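Local coordinates for protein alpha-fucosidase (Bifidobacterium bifidum, PDB 2EAC) that probably hydrolyses alpha-L-fucosidic bonds in sugars, through the family 95 glycoside hydrolase domain held in this part of a longer membrane-bound protein, at residues N396-W401 / G411-G416; G416-M421 / H484-A489; S565-P570 / H677-H682. One frame throughout, in Å; residues are numbered along the deposited sequence.

Contact 1. Residues N396-W401 / G411-G416. With DFU ((2S,3R,4S,5R)-2-methylpiperidine-3,4,5-triol), chain E.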
loop_
_atom_site.group_PDB
_atom_site.type_symbol
_atom_site.label_atom_id
_atom_site.label_comp_id
_atom_site.label_asym_id
_atom_site.label_seq_id
_atom_site.Cartn_x
_atom_site.Cartn_y
_atom_site.Cartn_z
ATOM N N ASN A 396 5.470 3.737 2.385
ATOM C CA ASN A 396 5.272 3.562 3.825
ATOM C C ASN A 396 3.873 4.105 4.190
ATOM O O ASN A 396 3.055 4.322 3.287
ATOM C CB ASN A 396 6.455 4.199 4.599
ATOM C CG ASN A 396 6.533 5.741 4.402
ATOM O OD1 ASN A 396 5.517 6.417 4.393
ATOM N ND2 ASN A 396 7.739 6.278 4.264
ATOM N N LEU A 397 3.578 4.363 5.466
ATOM C CA LEU A 397 2.212 4.793 5.867
ATOM C C LEU A 397 1.760 6.086 5.205
ATOM O O LEU A 397 0.542 6.378 5.161
ATOM C CB LEU A 397 2.102 4.986 7.376
ATOM C CG LEU A 397 2.020 3.733 8.251
ATOM C CD1 LEU A 397 2.096 4.117 9.737
ATOM C CD2 LEU A 397 0.705 2.929 7.961
ATOM N N GLN A 398 2.737 6.861 4.718
ATOM C CA GLN A 398 2.472 8.162 4.088
ATOM C C GLN A 398 2.991 8.242 2.653
ATOM O O GLN A 398 3.093 9.338 2.073
ATOM C CB GLN A 398 3.043 9.275 4.975
ATOM C CG GLN A 398 2.242 9.426 6.311
ATOM C CD GLN A 398 2.766 10.555 7.196
ATOM O OE1 GLN A 398 3.351 11.545 6.700
ATOM N NE2 GLN A 398 2.547 10.428 8.505
ATOM N N GLY A 399 3.257 7.077 2.058
ATOM C CA GLY A 399 3.846 6.983 0.714
ATOM C C GLY A 399 5.320 7.257 0.787
ATOM O O GLY A 399 6.119 6.383 1.175
ATOM N N ILE A 400 5.673 8.476 0.417
ATOM C CA ILE A 400 6.985 9.080 0.701
ATOM C C ILE A 400 6.839 10.489 1.290
ATOM O O ILE A 400 7.854 11.134 1.547
ATOM C CB ILE A 400 7.950 9.141 -0.535
ATOM C CG1 ILE A 400 7.317 9.910 -1.706
ATOM C CG2 ILE A 400 8.463 7.717 -0.944
ATOM C CD1 ILE A 400 8.339 10.282 -2.808
ATOM N N TRP A 401 5.604 10.933 1.554
ATOM C CA TRP A 401 5.354 12.338 1.904
ATOM C C TRP A 401 5.086 12.587 3.395
ATOM O O TRP A 401 4.187 12.023 3.981
ATOM C CB TRP A 401 4.227 12.946 1.034
ATOM C CG TRP A 401 4.485 12.795 -0.460
ATOM C CD1 TRP A 401 5.225 13.636 -1.261
ATOM C CD2 TRP A 401 4.033 11.732 -1.313
ATOM N NE1 TRP A 401 5.235 13.183 -2.548
ATOM C CE2 TRP A 401 4.521 12.011 -2.616
ATOM C CE3 TRP A 401 3.233 10.581 -1.109
ATOM C CZ2 TRP A 401 4.256 11.171 -3.720
ATOM C CZ3 TRP A 401 2.954 9.746 -2.213
ATOM C CH2 TRP A 401 3.470 10.053 -3.501
ATOM N N GLY A 411 7.044 8.995 18.174
ATOM C CA GLY A 411 7.442 10.358 18.565
ATOM C C GLY A 411 6.570 11.420 17.926
ATOM O O GLY A 411 5.355 11.418 18.132
ATOM N N ASN A 412 7.200 12.272 17.117
ATOM C CA ASN A 412 6.585 13.398 16.407
ATOM C C ASN A 412 5.815 13.005 15.135
ATOM O O ASN A 412 5.065 13.826 14.614
ATOM C CB ASN A 412 7.669 14.431 16.005
ATOM C CG ASN A 412 8.389 15.044 17.200
ATOM O OD1 ASN A 412 7.906 14.950 18.321
ATOM N ND2 ASN A 412 9.558 15.653 16.962
ATOM N N THR A 413 6.028 11.779 14.635
ATOM C CA THR A 413 5.366 11.275 13.402
ATOM C C THR A 413 4.434 10.120 13.772
ATOM O O THR A 413 4.866 9.195 14.464
ATOM C CB THR A 413 6.429 10.803 12.376
ATOM O OG1 THR A 413 7.269 11.910 12.055
ATOM C CG2 THR A 413 5.829 10.254 11.097
ATOM N N PRO A 414 3.151 10.166 13.325
ATOM C CA PRO A 414 2.188 9.133 13.790
ATOM C C PRO A 414 2.595 7.753 13.296
ATOM O O PRO A 414 2.824 7.578 12.093
ATOM C CB PRO A 414 0.838 9.572 13.173
ATOM C CG PRO A 414 1.192 10.523 12.052
ATOM C CD PRO A 414 2.517 11.162 12.424
ATOM N N TRP A 415 2.707 6.804 14.223
ATOM C CA TRP A 415 3.131 5.419 13.928
ATOM C C TRP A 415 4.434 5.365 13.104
ATOM O O TRP A 415 4.687 4.390 12.369
ATOM C CB TRP A 415 2.024 4.627 13.215
ATOM C CG TRP A 415 0.651 4.652 13.907
ATOM C CD1 TRP A 415 0.262 3.936 15.009
ATOM C CD2 TRP A 415 -0.500 5.393 13.485
ATOM N NE1 TRP A 415 -1.063 4.204 15.303
ATOM C CE2 TRP A 415 -1.547 5.094 14.381
ATOM C CE3 TRP A 415 -0.747 6.285 12.432
ATOM C CZ2 TRP A 415 -2.811 5.676 14.268
ATOM C CZ3 TRP A 415 -2.000 6.849 12.318
ATOM C CH2 TRP A 415 -3.008 6.553 13.225
ATOM N N GLY A 416 5.257 6.403 13.249
ATOM C CA GLY A 416 6.575 6.447 12.643
ATOM C C GLY A 416 6.560 6.571 11.132
ATOM O O GLY A 416 7.609 6.518 10.525
HETATM C C1 DFU E . -2.815 -0.025 13.425
HETATM C C2 DFU E . -4.268 0.357 13.150
HETATM C C3 DFU E . -4.438 1.882 13.143
HETATM C C4 DFU E . -3.489 2.533 12.134
HETATM C C5 DFU E . -2.031 2.133 12.428
HETATM C C6 DFU E . -1.066 2.718 11.394
HETATM O O4 DFU E . -3.822 2.087 10.800
HETATM O O3 DFU E . -5.796 2.207 12.824
HETATM O O2 DFU E . -5.140 -0.293 14.099
HETATM N N5 DFU E . -1.952 0.687 12.485
#
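Leu397 and Trp415, the closest pair of CA atoms at 8.1 Å, join two irregular loops, and a type I beta turn from Asn396 to Gly399 shapes the first of them. An Asx turn reinforces this bend: the backbone N of Gln398 donates to Asn396 OD1 at 2.8 Å, in the carbonyl plane, with an N-H...O angle of 158°. On the other loop Gly416 N bonds back to Thr413 O. The contact is mostly apolar. Leu397 CD1 presses on Trp415 CB at 3.5 Å, the two side chains crossing at about a right angle. The end of the Gln398 side chain reaches CG and CD of Pro414. Trp415 places CG beside its backbone N (chi1 -52°), which turns one indole face to the iminosugar. The methyl carbon C6 of the ligand sits over that face, 3.4 Å from Trp415 CD2 and offset toward the rim. Leu397 CD1 reaches the same C6 at 3.8 Å. The ring of His761 meets the indole. With an alanine here the indole goes but CB stays, so Leu397 would keep a neighbour while the ligand methyl would probably lose its flat support and be left freer to shift. An aromatic face laid against the apolar side of a sugar is characteristic of glycosidase pockets, and here it forms one wall of the site in the family 95 catalytic domain.

Contact 2. Residues G416-M421 / H484-A489. With DFU ((2S,3R,4S,5R)-2-methylpiperidine-3,4,5-triol), chain E.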
loop_
_atom_site.group_PDB
_atom_site.type_symbol
_atom_site.label_atom_id
_atom_site.label_comp_id
_atom_site.label_asym_id
_atom_site.label_seq_id
_atom_site.Cartn_x
_atom_site.Cartn_y
_atom_site.Cartn_z
ATOM N N GLY A 416 5.257 6.403 13.249
ATOM C CA GLY A 416 6.575 6.447 12.643
ATOM C C GLY A 416 6.560 6.571 11.132
ATOM O O GLY A 416 7.609 6.518 10.525
ATOM N N SER A 417 5.378 6.792 10.537
ATOM C CA SER A 417 5.146 6.716 9.070
ATOM C C SER A 417 5.879 5.481 8.494
ATOM O O SER A 417 6.530 5.541 7.451
ATOM C CB SER A 417 5.546 8.010 8.376
ATOM O OG SER A 417 5.263 7.941 6.994
ATOM N N ASP A 418 5.715 4.367 9.199
ATOM C CA ASP A 418 6.521 3.147 9.035
ATOM C C ASP A 418 5.909 2.156 8.028
ATOM O O ASP A 418 5.052 2.538 7.209
ATOM C CB ASP A 418 6.799 2.514 10.425
ATOM C CG ASP A 418 5.568 1.855 11.074
ATOM O OD1 ASP A 418 4.465 1.885 10.489
ATOM O OD2 ASP A 418 5.699 1.266 12.191
ATOM N N PHE A 419 6.388 0.912 8.053
ATOM C CA PHE A 419 5.825 -0.203 7.250
ATOM C C PHE A 419 5.024 -1.078 8.203
ATOM O O PHE A 419 5.587 -1.827 9.042
ATOM C CB PHE A 419 6.931 -0.975 6.493
ATOM C CG PHE A 419 7.862 -0.065 5.700
ATOM C CD1 PHE A 419 7.450 0.493 4.484
ATOM C CD2 PHE A 419 9.132 0.251 6.177
ATOM C CE1 PHE A 419 8.294 1.339 3.766
ATOM C CE2 PHE A 419 9.989 1.089 5.468
ATOM C CZ PHE A 419 9.558 1.650 4.247
ATOM N N HIS A 420 3.705 -0.938 8.104
ATOM C CA HIS A 420 2.804 -1.479 9.090
ATOM C C HIS A 420 2.067 -2.654 8.457
ATOM O O HIS A 420 1.242 -2.462 7.546
ATOM C CB HIS A 420 1.828 -0.370 9.498
ATOM C CG HIS A 420 1.788 -0.109 10.967
ATOM N ND1 HIS A 420 0.831 -0.666 11.795
ATOM C CD2 HIS A 420 2.579 0.661 11.758
ATOM C CE1 HIS A 420 1.038 -0.250 13.035
ATOM N NE2 HIS A 420 2.087 0.554 13.038
ATOM N N MET A 421 2.372 -3.861 8.923
ATOM C CA MET A 421 2.066 -5.058 8.156
ATOM C C MET A 421 0.912 -5.846 8.762
ATOM O O MET A 421 0.812 -7.062 8.538
ATOM C CB MET A 421 3.301 -5.969 8.017
ATOM C CG MET A 421 4.523 -5.372 7.366
ATOM S SD MET A 421 5.443 -6.616 6.372
ATOM C CE MET A 421 5.815 -7.947 7.526
ATOM N N HIS A 484 6.745 -9.066 12.405
ATOM C CA HIS A 484 5.478 -8.747 13.030
ATOM C C HIS A 484 4.848 -7.476 12.406
ATOM O O HIS A 484 5.059 -7.167 11.217
ATOM C CB HIS A 484 5.673 -8.697 14.563
ATOM C CG HIS A 484 6.063 -10.025 15.158
ATOM N ND1 HIS A 484 7.354 -10.510 15.125
ATOM C CD2 HIS A 484 5.322 -10.992 15.744
ATOM C CE1 HIS A 484 7.395 -11.709 15.686
ATOM N NE2 HIS A 484 6.174 -12.021 16.073
ATOM N N THR A 485 4.070 -6.741 13.193
ATOM C CA THR A 485 3.362 -5.591 12.674
ATOM C C THR A 485 4.245 -4.412 12.274
ATOM O O THR A 485 4.255 -4.007 11.106
ATOM C CB THR A 485 2.288 -5.141 13.692
ATOM O OG1 THR A 485 1.390 -6.230 13.870
ATOM C CG2 THR A 485 1.526 -3.893 13.172
ATOM N N GLU A 486 4.995 -3.865 13.243
ATOM C CA GLU A 486 5.801 -2.689 13.013
ATOM C C GLU A 486 7.173 -3.024 12.423
ATOM O O GLU A 486 8.020 -3.677 13.077
ATOM C CB GLU A 486 5.964 -1.878 14.300
ATOM C CG GLU A 486 4.647 -1.412 14.963
ATOM C CD GLU A 486 4.933 -0.408 16.125
ATOM O OE1 GLU A 486 6.013 -0.501 16.734
ATOM O OE2 GLU A 486 4.078 0.459 16.434
ATOM N N ASN A 487 7.403 -2.498 11.218
ATOM C CA ASN A 487 8.615 -2.761 10.465
ATOM C C ASN A 487 9.250 -1.443 10.010
ATOM O O ASN A 487 8.595 -0.403 10.010
ATOM C CB ASN A 487 8.303 -3.746 9.294
ATOM C CG ASN A 487 8.264 -5.193 9.760
ATOM O OD1 ASN A 487 9.302 -5.837 9.868
ATOM N ND2 ASN A 487 7.088 -5.687 10.096
ATOM N N THR A 488 10.530 -1.476 9.647
ATOM C CA THR A 488 11.285 -0.267 9.347
ATOM C C THR A 488 12.183 -0.492 8.139
ATOM O O THR A 488 12.064 -1.529 7.451
ATOM C CB THR A 488 12.179 0.122 10.548
ATOM O OG1 THR A 488 13.212 -0.861 10.707
ATOM C CG2 THR A 488 11.355 0.270 11.871
ATOM N N ALA A 489 13.093 0.463 7.885
ATOM C CA ALA A 489 14.119 0.298 6.859
ATOM C C ALA A 489 15.235 -0.701 7.224
ATOM O O ALA A 489 16.054 -1.080 6.370
ATOM C CB ALA A 489 14.732 1.676 6.506
HETATM C C1 DFU E . -2.815 -0.025 13.425
HETATM C C2 DFU E . -4.268 0.357 13.150
HETATM C C3 DFU E . -4.438 1.882 13.143
HETATM C C4 DFU E . -3.489 2.533 12.134
HETATM C C5 DFU E . -2.031 2.133 12.428
HETATM C C6 DFU E . -1.066 2.718 11.394
HETATM O O4 DFU E . -3.822 2.087 10.800
HETATM O O3 DFU E . -5.796 2.207 12.824
HETATM O O2 DFU E . -5.140 -0.293 14.099
HETATM N N5 DFU E . -1.952 0.687 12.485
HETATM O O HOH W 1 8.089 0.961 12.908
HETATM O O HOH W 2 4.631 2.544 14.656
#
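Phe419 and His420 pair with Asn487 and Glu486 in a short two-stranded antiparallel ladder, buried in the catalytic domain beside the ligand. Phe419 and Asn487 form the hydrogen-bonded pair. Phe419 N donates to Asn487 O at 3.2 Å, and Asn487 N returns to Phe419 O at 2.9 Å. Met421 N to Thr485 O, also 2.9 Å, extends the ladder. His420 and Glu486 are the non-hydrogen-bonded pair, their side chains side by side and pointing the same way. Thr485 CG2 approaches the imidazole obliquely. One face of that ring carries the ligand methyl C6 over its centre, 3.9 Å above the plane. On the other side of the ladder Phe419 turns the edge of its ring to Ala489 N, and its ring meets those of Trp80 and Tyr447. Met421 bends at chi2 and chi3, which lays CE 3.7 Å from Asn487 ND2. Asp418 OD2 accepts a hydrogen bond from a water at 2.5 Å that also donates to Asn487 O, linking the carboxylate to the partner strand. Glu486 bonds to Gln133 through OE1 and to His410 through OE2. Asp418 OD2 and Glu486 OE2 stand 4.6 Å apart, and these partners probably ease the like charge. The arrangement is a minimal antiparallel ribbon inside a mainly helical domain, and it delivers one aromatic side chain, His420, to the iminosugar pocket.

Contact 3. Residues S565-P570 / H677-H682. With DFU ((2S,3R,4S,5R)-2-methylpiperidine-3,4,5-triol), chain E.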
loop_
_atom_site.group_PDB
_atom_site.type_symbol
_atom_site.label_atom_id
_atom_site.label_comp_id
_atom_site.label_asym_id
_atom_site.label_seq_id
_atom_site.Cartn_x
_atom_site.Cartn_y
_atom_site.Cartn_z
ATOM N N SER A 565 -6.204 -11.054 17.656
ATOM C CA SER A 565 -6.883 -10.615 16.435
ATOM C C SER A 565 -6.734 -9.093 16.315
ATOM O O SER A 565 -7.253 -8.339 17.150
ATOM C CB SER A 565 -8.348 -11.033 16.484
ATOM O OG SER A 565 -8.984 -10.882 15.215
ATOM N N PRO A 566 -5.983 -8.622 15.306
ATOM C CA PRO A 566 -5.862 -7.169 15.236
ATOM C C PRO A 566 -7.236 -6.468 15.129
ATOM O O PRO A 566 -8.101 -6.942 14.381
ATOM C CB PRO A 566 -5.036 -6.945 13.967
ATOM C CG PRO A 566 -4.276 -8.227 13.770
ATOM C CD PRO A 566 -5.233 -9.302 14.236
ATOM N N GLU A 567 -7.490 -5.427 15.926
ATOM C CA GLU A 567 -6.771 -5.113 17.156
ATOM C C GLU A 567 -7.831 -5.004 18.266
ATOM O O GLU A 567 -8.086 -3.936 18.798
ATOM C CB GLU A 567 -5.947 -3.822 17.018
ATOM C CG GLU A 567 -4.614 -4.001 16.232
ATOM C CD GLU A 567 -3.701 -2.768 16.250
ATOM O OE1 GLU A 567 -2.635 -2.810 15.559
ATOM O OE2 GLU A 567 -4.058 -1.752 16.920
ATOM N N GLN A 568 -8.452 -6.129 18.595
ATOM C CA GLN A 568 -9.511 -6.165 19.612
ATOM C C GLN A 568 -9.608 -7.562 20.241
ATOM O O GLN A 568 -8.953 -8.521 19.801
ATOM C CB GLN A 568 -10.877 -5.756 19.027
ATOM C CG GLN A 568 -11.483 -6.818 18.101
ATOM C CD GLN A 568 -12.975 -6.644 17.751
ATOM O OE1 GLN A 568 -13.500 -7.388 16.916
ATOM N NE2 GLN A 568 -13.647 -5.691 18.375
ATOM N N GLY A 569 -10.439 -7.672 21.271
ATOM C CA GLY A 569 -10.689 -8.953 21.874
ATOM C C GLY A 569 -9.587 -9.399 22.814
ATOM O O GLY A 569 -8.716 -8.610 23.182
ATOM N N PRO A 570 -9.631 -10.675 23.214
ATOM C CA PRO A 570 -8.700 -11.304 24.166
ATOM C C PRO A 570 -7.279 -11.485 23.657
ATOM O O PRO A 570 -7.050 -11.777 22.465
ATOM C CB PRO A 570 -9.330 -12.673 24.455
ATOM C CG PRO A 570 -10.643 -12.677 23.787
ATOM C CD PRO A 570 -10.678 -11.594 22.759
ATOM N N HIS A 677 -15.712 -2.204 15.018
ATOM C CA HIS A 677 -14.253 -2.307 15.108
ATOM C C HIS A 677 -13.615 -2.054 13.738
ATOM O O HIS A 677 -14.061 -2.597 12.732
ATOM C CB HIS A 677 -13.784 -3.645 15.673
ATOM C CG HIS A 677 -12.309 -3.679 15.899
ATOM N ND1 HIS A 677 -11.658 -2.727 16.659
ATOM C CD2 HIS A 677 -11.349 -4.505 15.422
ATOM C CE1 HIS A 677 -10.361 -2.971 16.647
ATOM N NE2 HIS A 677 -10.148 -4.048 15.907
ATOM N N ARG A 678 -12.574 -1.229 13.695
ATOM C CA ARG A 678 -12.031 -0.805 12.421
ATOM C C ARG A 678 -11.463 -1.977 11.605
ATOM O O ARG A 678 -11.660 -2.039 10.388
ATOM C CB ARG A 678 -10.998 0.304 12.619
ATOM C CG ARG A 678 -9.827 -0.023 13.566
ATOM C CD ARG A 678 -9.082 1.296 13.993
ATOM N NE ARG A 678 -7.852 0.918 14.685
ATOM C CZ ARG A 678 -7.807 0.402 15.918
ATOM N NH1 ARG A 678 -8.927 0.279 16.631
ATOM N NH2 ARG A 678 -6.634 0.029 16.439
ATOM N N HIS A 679 -10.749 -2.880 12.280
ATOM C CA HIS A 679 -10.189 -4.098 11.643
ATOM C C HIS A 679 -11.320 -5.107 11.410
ATOM O O HIS A 679 -12.291 -5.151 12.177
ATOM C CB HIS A 679 -9.110 -4.734 12.546
ATOM C CG HIS A 679 -7.843 -3.938 12.657
ATOM N ND1 HIS A 679 -6.717 -4.212 11.894
ATOM C CD2 HIS A 679 -7.518 -2.881 13.444
ATOM C CE1 HIS A 679 -5.765 -3.342 12.196
ATOM N NE2 HIS A 679 -6.221 -2.532 13.138
ATOM N N MET A 680 -11.192 -5.909 10.359
ATOM C CA MET A 680 -12.078 -7.042 10.152
ATOM C C MET A 680 -11.183 -8.238 9.867
ATOM O O MET A 680 -11.182 -8.806 8.772
ATOM C CB MET A 680 -13.053 -6.762 9.005
ATOM C CG MET A 680 -13.833 -5.432 9.192
ATOM S SD MET A 680 -15.138 -5.250 7.959
ATOM C CE MET A 680 -14.174 -5.285 6.446
ATOM N N SER A 681 -10.392 -8.605 10.879
ATOM C CA SER A 681 -9.232 -9.454 10.680
ATOM C C SER A 681 -9.715 -10.847 10.343
ATOM O O SER A 681 -8.984 -11.649 9.789
ATOM C CB SER A 681 -8.330 -9.411 11.926
ATOM O OG SER A 681 -7.653 -8.148 11.977
ATOM N N HIS A 682 -10.981 -11.110 10.648
ATOM C CA HIS A 682 -11.535 -12.446 10.454
ATOM C C HIS A 682 -12.190 -12.658 9.077
ATOM O O HIS A 682 -12.611 -13.766 8.778
ATOM C CB HIS A 682 -12.513 -12.774 11.562
ATOM C CG HIS A 682 -13.702 -11.873 11.597
ATOM N ND1 HIS A 682 -13.597 -10.501 11.569
ATOM C CD2 HIS A 682 -15.025 -12.152 11.680
ATOM C CE1 HIS A 682 -14.809 -9.971 11.624
ATOM N NE2 HIS A 682 -15.689 -10.952 11.694
HETATM C C1 DFU E . -2.815 -0.025 13.425
HETATM C C2 DFU E . -4.268 0.357 13.150
HETATM C C3 DFU E . -4.438 1.882 13.143
HETATM C C4 DFU E . -3.489 2.533 12.134
HETATM C C5 DFU E . -2.031 2.133 12.428
HETATM C C6 DFU E . -1.066 2.718 11.394
HETATM O O4 DFU E . -3.822 2.087 10.800
HETATM O O3 DFU E . -5.796 2.207 12.824
HETATM O O2 DFU E . -5.140 -0.293 14.099
HETATM N N5 DFU E . -1.952 0.687 12.485
HETATM O O HOH W 3 -10.632 -7.645 13.676
HETATM O O HOH W 4 -7.443 -1.152 19.093
#
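Glu567 and Pro566 meet His677, His679 and Ser681 where two loops close on the ligand. His677 points CG away from its backbone N (chi1 -174°), which brings the ring edge to the 565-570 segment. There NE2 accepts from Glu567 N at 3.0 Å, close to the ring plane, while ND1 bonds to Gln672. One face of this imidazole is covered by Gln568, whose CB makes a CH-pi contact over the centre, 3.6 Å from the ring centroid. The Gln568 amide stacks nearly flat on the ring as the two side chains slide past each other in opposite directions. Ser681 OG donates to Pro566 O at 2.7 Å; a water gives that carbonyl a second donor and accepts from Ser681 N. Pro566 CB lies over the face of the His679 ring, a second CH-pi contact. A cis peptide bond joins Pro566 to Glu567. This is the sugar-recognition side of the family 95 catalytic domain, whose family fold is an (alpha/alpha)6 barrel. Arg678 starts with CG between its backbone N and carbonyl carbon (chi1 56°), then runs extended, carrying the guanidinium edge to the iminosugar. NE donates to ligand O3 at 3.1 Å, and more weakly to O2. NH2 bonds to O2 at 2.8 Å. The same NH2 forms a salt bridge with Glu567 OE2 at 3.2 Å, the carboxylate and guanidinium planes standing 88° apart. His679 NE2 meets O2 edge-on at 2.7 Å, so four side-chain atoms gather round this hydroxyl, Arg678 NE and Glu567 OE2 by weak bonds. Trp723 packs edge-to-face against the His679 ring. The extended Glu567 chain sets OE1 3.5 Å from C1 of the ligand, the position of the anomeric carbon in fucose, and Asn422 ND2 bonds to that OE1.

All three contacts lie in the family 95 catalytic domain, in series along the chain. Contact 1 lies in the loop between helix 365-386 and strand 419-420. Contact 2 is the small sheet of 419-420 with 486-487. They share Gly416, their centres are 9 Å apart, and a probable hydrogen bond from Leu397 N to Asp418 O (2.9 Å) ties them. Contact 3 joins the loop between strands 558-565 and 570-574 to the loop before helix 700-711. Its centre is about 22 Å from contact 1 and 18 Å from contact 2. Trp415 and Leu397 face the iminosugar methyl, His420 the methyl and ring-nitrogen side; contact 3 grips hydroxyls O2 and O3. Distant sequence parts thus build one pocket.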